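Local coordinates for protein guanine deaminase (Escherichia coli, PDB 6OHB) that catalyses the zinc-dependent hydrolytic deamination of guanine to xanthine and ammonia, a step of purine degradation, at residues A[162-167]-A[201-206]; A[195-200]-A[231-236]. All coordinates share one frame; numbering follows the deposited sequence.

Contact 1: residues A[162-167]-A[201-206]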
# COMPACT_ATOMS: atom_id res chain seq x y z
N ARG A 162 0.86 -27.69 0.19
CA ARG A 162 0.49 -27.84 -1.22
C ARG A 162 1.04 -26.64 -1.99
O ARG A 162 0.56 -25.52 -1.84
CB ARG A 162 -1.03 -27.94 -1.40
CG ARG A 162 -1.41 -28.25 -2.85
CD ARG A 162 -2.85 -28.71 -3.00
NE ARG A 162 -3.10 -30.04 -2.44
CZ ARG A 162 -2.90 -31.19 -3.09
NH1 ARG A 162 -2.45 -31.19 -4.34
NH2 ARG A 162 -3.17 -32.34 -2.49
N MET A 163 2.04 -26.90 -2.82
CA MET A 163 2.73 -25.86 -3.57
C MET A 163 3.02 -26.36 -4.98
O MET A 163 3.42 -27.51 -5.17
CB MET A 163 4.04 -25.47 -2.87
CG MET A 163 5.03 -24.72 -3.76
SD MET A 163 6.59 -24.37 -2.93
CE MET A 163 6.04 -23.28 -1.62
N ILE A 164 2.83 -25.48 -5.95
CA ILE A 164 3.23 -25.74 -7.33
C ILE A 164 4.49 -24.93 -7.61
O ILE A 164 4.52 -23.71 -7.39
CB ILE A 164 2.11 -25.37 -8.31
CG1 ILE A 164 0.75 -25.82 -7.77
CG2 ILE A 164 2.38 -25.98 -9.69
CD1 ILE A 164 -0.41 -25.41 -8.65
N ALA A 165 5.53 -25.61 -8.09
CA ALA A 165 6.79 -24.95 -8.39
C ALA A 165 7.46 -25.69 -9.54
O ALA A 165 7.04 -26.78 -9.94
CB ALA A 165 7.70 -24.92 -7.15
N GLY A 166 8.50 -25.07 -10.08
CA GLY A 166 9.23 -25.67 -11.18
C GLY A 166 10.50 -24.91 -11.47
O GLY A 166 10.67 -23.76 -11.05
N LYS A 167 11.39 -25.57 -12.20
CA LYS A 167 12.65 -24.97 -12.61
C LYS A 167 12.44 -24.01 -13.78
O LYS A 167 11.69 -24.31 -14.71
CB LYS A 167 13.65 -26.05 -13.00
CG LYS A 167 14.96 -25.55 -13.55
CD LYS A 167 15.68 -26.64 -14.32
CE LYS A 167 15.86 -26.26 -15.78
NZ LYS A 167 16.72 -25.07 -15.94
N ARG A 201 1.64 -33.40 -1.26
CA ARG A 201 0.77 -32.38 -1.82
C ARG A 201 1.51 -31.46 -2.78
O ARG A 201 0.94 -30.47 -3.25
CB ARG A 201 0.11 -31.56 -0.70
CG ARG A 201 -0.80 -32.37 0.22
CD ARG A 201 -1.20 -31.55 1.45
NE ARG A 201 -2.19 -30.53 1.12
CZ ARG A 201 -2.29 -29.35 1.73
NH1 ARG A 201 -1.46 -29.02 2.72
NH2 ARG A 201 -3.23 -28.49 1.35
N LEU A 202 2.76 -31.77 -3.10
CA LEU A 202 3.55 -30.95 -4.01
C LEU A 202 3.14 -31.21 -5.45
O LEU A 202 2.64 -32.28 -5.80
CB LEU A 202 5.04 -31.24 -3.83
CG LEU A 202 5.59 -31.00 -2.42
CD1 LEU A 202 7.06 -31.40 -2.35
CD2 LEU A 202 5.40 -29.54 -2.01
N LEU A 203 3.34 -30.19 -6.29
CA LEU A 203 3.00 -30.26 -7.70
C LEU A 203 4.06 -29.50 -8.50
O LEU A 203 4.64 -28.53 -8.01
CB LEU A 203 1.61 -29.67 -7.97
CG LEU A 203 0.44 -30.29 -7.21
CD1 LEU A 203 -0.78 -29.38 -7.22
CD2 LEU A 203 0.11 -31.66 -7.78
N TYR A 204 4.29 -29.94 -9.73
CA TYR A 204 5.32 -29.35 -10.58
C TYR A 204 4.69 -28.55 -11.71
O TYR A 204 3.66 -28.94 -12.27
CB TYR A 204 6.26 -30.42 -11.16
CG TYR A 204 7.45 -29.81 -11.87
CD1 TYR A 204 7.37 -29.40 -13.20
CD2 TYR A 204 8.66 -29.63 -11.21
CE1 TYR A 204 8.44 -28.84 -13.85
CE2 TYR A 204 9.74 -29.07 -11.85
CZ TYR A 204 9.63 -28.67 -13.17
OH TYR A 204 10.70 -28.11 -13.81
N ALA A 205 5.33 -27.43 -12.05
CA ALA A 205 4.92 -26.58 -13.16
C ALA A 205 6.07 -26.44 -14.15
O ALA A 205 7.17 -26.06 -13.76
CB ALA A 205 4.48 -25.20 -12.67
N ILE A 206 5.81 -26.76 -15.42
CA ILE A 206 6.78 -26.48 -16.47
C ILE A 206 6.87 -24.97 -16.63
O ILE A 206 5.88 -24.31 -16.98
CB ILE A 206 6.39 -27.16 -17.78
CG1 ILE A 206 6.37 -28.68 -17.62
CG2 ILE A 206 7.36 -26.75 -18.88
CD1 ILE A 206 5.21 -29.33 -18.31
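Two neighbouring parallel strands of the amidohydrolase barrel, joined through helix 182-196, pair here by backbone bonds. L203 N donates to M163 O (2.9 Å), and A165 N to L203 O (3.1 Å), both donors in the carbonyl plane. A205 N reaches A165 O at 2.8 Å from above that plane.

Beyond this point the strands are closely packed. With CG anti to its backbone N (chi1 -171°), Y204 lays its ring along the partner strand, one face over A165 O and G166 CA. Glycine suits this place because a CB would collide with A205 O and crowd the ring; its CA lies 3.9 Å from the Y204 ring centroid in a CH-pi contact. The Y204 hydroxyl accepts K167 N (3.1 Å). I164 and L203 share a face of the sheet, CG1 against CD1, and L203 CD1 also lies at the edge of the R162 guanidinium, in its plane. Beside them I164 CG2 meets A205 CB at 3.7 Å, small A205 leaving room for the branched chain.

The contact is buried throughout; its looser part is where M163 CB and L202 CD2 come no nearer than 4.4 Å. R162 and R201 cross nearly at right angles, R162 CB lying over one face of the R201 guanidinium. Their NE atoms are 3.7 Å apart, yet E385 makes salt bridges to both and D387 to R201, so nearby carboxylates probably stabilise this buried like-charged pair.

Contact 2: residues A[195-200]-A[231-236]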
# COMPACT_ATOMS: atom_id res chain seq x y z
N ARG A 195 10.92 -36.51 -9.31
CA ARG A 195 11.18 -36.52 -7.87
C ARG A 195 10.07 -35.88 -7.05
O ARG A 195 9.80 -36.33 -5.94
CB ARG A 195 12.50 -35.81 -7.57
CG ARG A 195 12.85 -35.77 -6.08
CD ARG A 195 14.24 -35.20 -5.85
N TRP A 196 9.39 -34.87 -7.59
CA TRP A 196 8.53 -34.02 -6.77
C TRP A 196 7.08 -33.96 -7.23
O TRP A 196 6.21 -33.67 -6.40
CB TRP A 196 9.07 -32.58 -6.73
CG TRP A 196 10.41 -32.43 -6.06
CD1 TRP A 196 11.58 -32.05 -6.65
CD2 TRP A 196 10.71 -32.66 -4.67
NE1 TRP A 196 12.59 -32.02 -5.72
CE2 TRP A 196 12.09 -32.39 -4.50
CE3 TRP A 196 9.96 -33.05 -3.56
CZ2 TRP A 196 12.73 -32.51 -3.27
CZ3 TRP A 196 10.59 -33.17 -2.34
CH2 TRP A 196 11.96 -32.90 -2.20
N HIS A 197 6.79 -34.19 -8.51
CA HIS A 197 5.41 -34.08 -8.96
C HIS A 197 4.55 -35.14 -8.27
O HIS A 197 4.87 -36.34 -8.31
CB HIS A 197 5.31 -34.20 -10.48
CG HIS A 197 3.94 -33.92 -11.01
ND1 HIS A 197 3.25 -32.77 -10.72
CD2 HIS A 197 3.13 -34.65 -11.82
CE1 HIS A 197 2.08 -32.80 -11.32
NE2 HIS A 197 1.98 -33.93 -11.99
N LYS A 198 3.47 -34.70 -7.63
CA LYS A 198 2.60 -35.54 -6.81
C LYS A 198 3.36 -36.24 -5.68
O LYS A 198 2.94 -37.29 -5.20
CB LYS A 198 1.86 -36.57 -7.68
CG LYS A 198 0.93 -35.95 -8.73
CD LYS A 198 -0.37 -36.75 -8.88
CE LYS A 198 -0.12 -38.18 -9.35
NZ LYS A 198 0.05 -38.28 -10.83
N ASN A 199 4.45 -35.63 -5.22
CA ASN A 199 5.11 -36.07 -3.99
C ASN A 199 4.41 -35.40 -2.81
O ASN A 199 4.62 -34.22 -2.53
CB ASN A 199 6.60 -35.73 -4.02
CG ASN A 199 7.36 -36.25 -2.81
OD1 ASN A 199 6.78 -36.53 -1.76
ND2 ASN A 199 8.67 -36.37 -2.95
N GLY A 200 3.56 -36.16 -2.13
CA GLY A 200 2.71 -35.56 -1.12
C GLY A 200 1.72 -34.62 -1.78
O GLY A 200 1.04 -34.97 -2.75
N ASP A 231 -0.54 -33.87 -16.53
CA ASP A 231 -1.09 -33.36 -15.28
C ASP A 231 -0.11 -32.46 -14.53
O ASP A 231 -0.35 -32.14 -13.37
CB ASP A 231 -1.56 -34.52 -14.39
CG ASP A 231 -0.43 -35.36 -13.84
OD1 ASP A 231 0.68 -35.35 -14.41
OD2 ASP A 231 -0.66 -36.06 -12.83
N THR A 232 0.97 -32.04 -15.17
CA THR A 232 1.78 -30.99 -14.57
C THR A 232 1.19 -29.63 -14.92
O THR A 232 0.30 -29.50 -15.76
CB THR A 232 3.24 -31.06 -15.03
OG1 THR A 232 3.29 -31.08 -16.47
CG2 THR A 232 3.93 -32.29 -14.47
N TRP A 233 1.69 -28.60 -14.25
CA TRP A 233 1.24 -27.26 -14.55
C TRP A 233 2.16 -26.62 -15.59
O TRP A 233 3.28 -27.07 -15.83
CB TRP A 233 1.19 -26.42 -13.26
CG TRP A 233 -0.12 -26.57 -12.53
CD1 TRP A 233 -1.06 -25.60 -12.34
CD2 TRP A 233 -0.64 -27.76 -11.93
NE1 TRP A 233 -2.13 -26.11 -11.65
CE2 TRP A 233 -1.90 -27.44 -11.39
CE3 TRP A 233 -0.16 -29.07 -11.79
CZ2 TRP A 233 -2.69 -28.37 -10.72
CZ3 TRP A 233 -0.95 -30.00 -11.12
CH2 TRP A 233 -2.20 -29.65 -10.59
N VAL A 234 1.65 -25.57 -16.22
CA VAL A 234 2.44 -24.69 -17.07
C VAL A 234 2.35 -23.30 -16.48
O VAL A 234 1.27 -22.86 -16.08
CB VAL A 234 1.94 -24.70 -18.54
CG1 VAL A 234 2.70 -23.68 -19.37
CG2 VAL A 234 2.07 -26.10 -19.13
N HIS A 235 3.47 -22.59 -16.42
CA HIS A 235 3.52 -21.31 -15.73
C HIS A 235 4.50 -20.39 -16.44
O HIS A 235 5.69 -20.71 -16.51
CB HIS A 235 3.94 -21.53 -14.27
CG HIS A 235 3.88 -20.29 -13.43
ND1 HIS A 235 4.61 -20.15 -12.27
CD2 HIS A 235 3.18 -19.14 -13.59
CE1 HIS A 235 4.35 -18.97 -11.74
NE2 HIS A 235 3.49 -18.34 -12.52
N THR A 236 4.02 -19.26 -16.95
CA THR A 236 4.95 -18.34 -17.61
C THR A 236 4.40 -16.92 -17.56
O THR A 236 3.27 -16.69 -17.14
CB THR A 236 5.21 -18.79 -19.06
OG1 THR A 236 6.31 -18.04 -19.60
CG2 THR A 236 3.98 -18.58 -19.93
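H197, the first residue past helix 182-196, swings its imidazole onto the loop leading into strand 233-238. Its CG is anti to the backbone N (chi1 -172°), which carries the ring out toward D231 and T232. There the flat ring is sandwiched: K198 CG lies over one face and T232 CG2 over the other, the methyl 3.5 Å from the ring centroid in a CH-pi contact. T232 holds OG1 in the crowded position between N and carbonyl carbon (chi1 53°), where it bonds to Y229 O and leaves CG2 for the ring.

A type II turn from W196 to N199 sets up the approach, and N199 ND2 bonds back to R195 O. D231 also places its CG in the crowded position, and its carboxylate stands almost perpendicular to the imidazole. OD1 receives a weak bond from H197 NE2 (3.1 Å, 141° at the hydrogen). OD2 offers its syn lone pair to K198 NZ at 3.1 Å, a salt bridge that the long lysine reaches by bending at three torsions.

With H197 ND1 accepting the Y204 N-H and NE2 donating, the imidazole is probably neutral and protonated on NE2; D231 would probably favour that proton, while a second on ND1 would compete with Y204.

How the contacts relate
Contacts 1 and 2 have centres about 4 Å apart and are linked through strand 203-208, which belongs to contact 1 and pairs with strand 233-238 of contact 2. Probable backbone bonds join them: W233 N to Y204 O at 2.8 Å and I206 N to W233 O at 2.6 Å. Contact 1 pairs strands 164-169 and 203-208, whereas contact 2 ties the end of the intervening helix to the approach of strand 233-238. Neither contains a zinc ligand. The A205 side chain is about 13 Å from the zinc ion, but H235, in segment 231-236, hydrogen-bonds through NE2 to ND1 of zinc ligand H82 as a second-shell residue, and ligand H237 lies just beyond on the same strand.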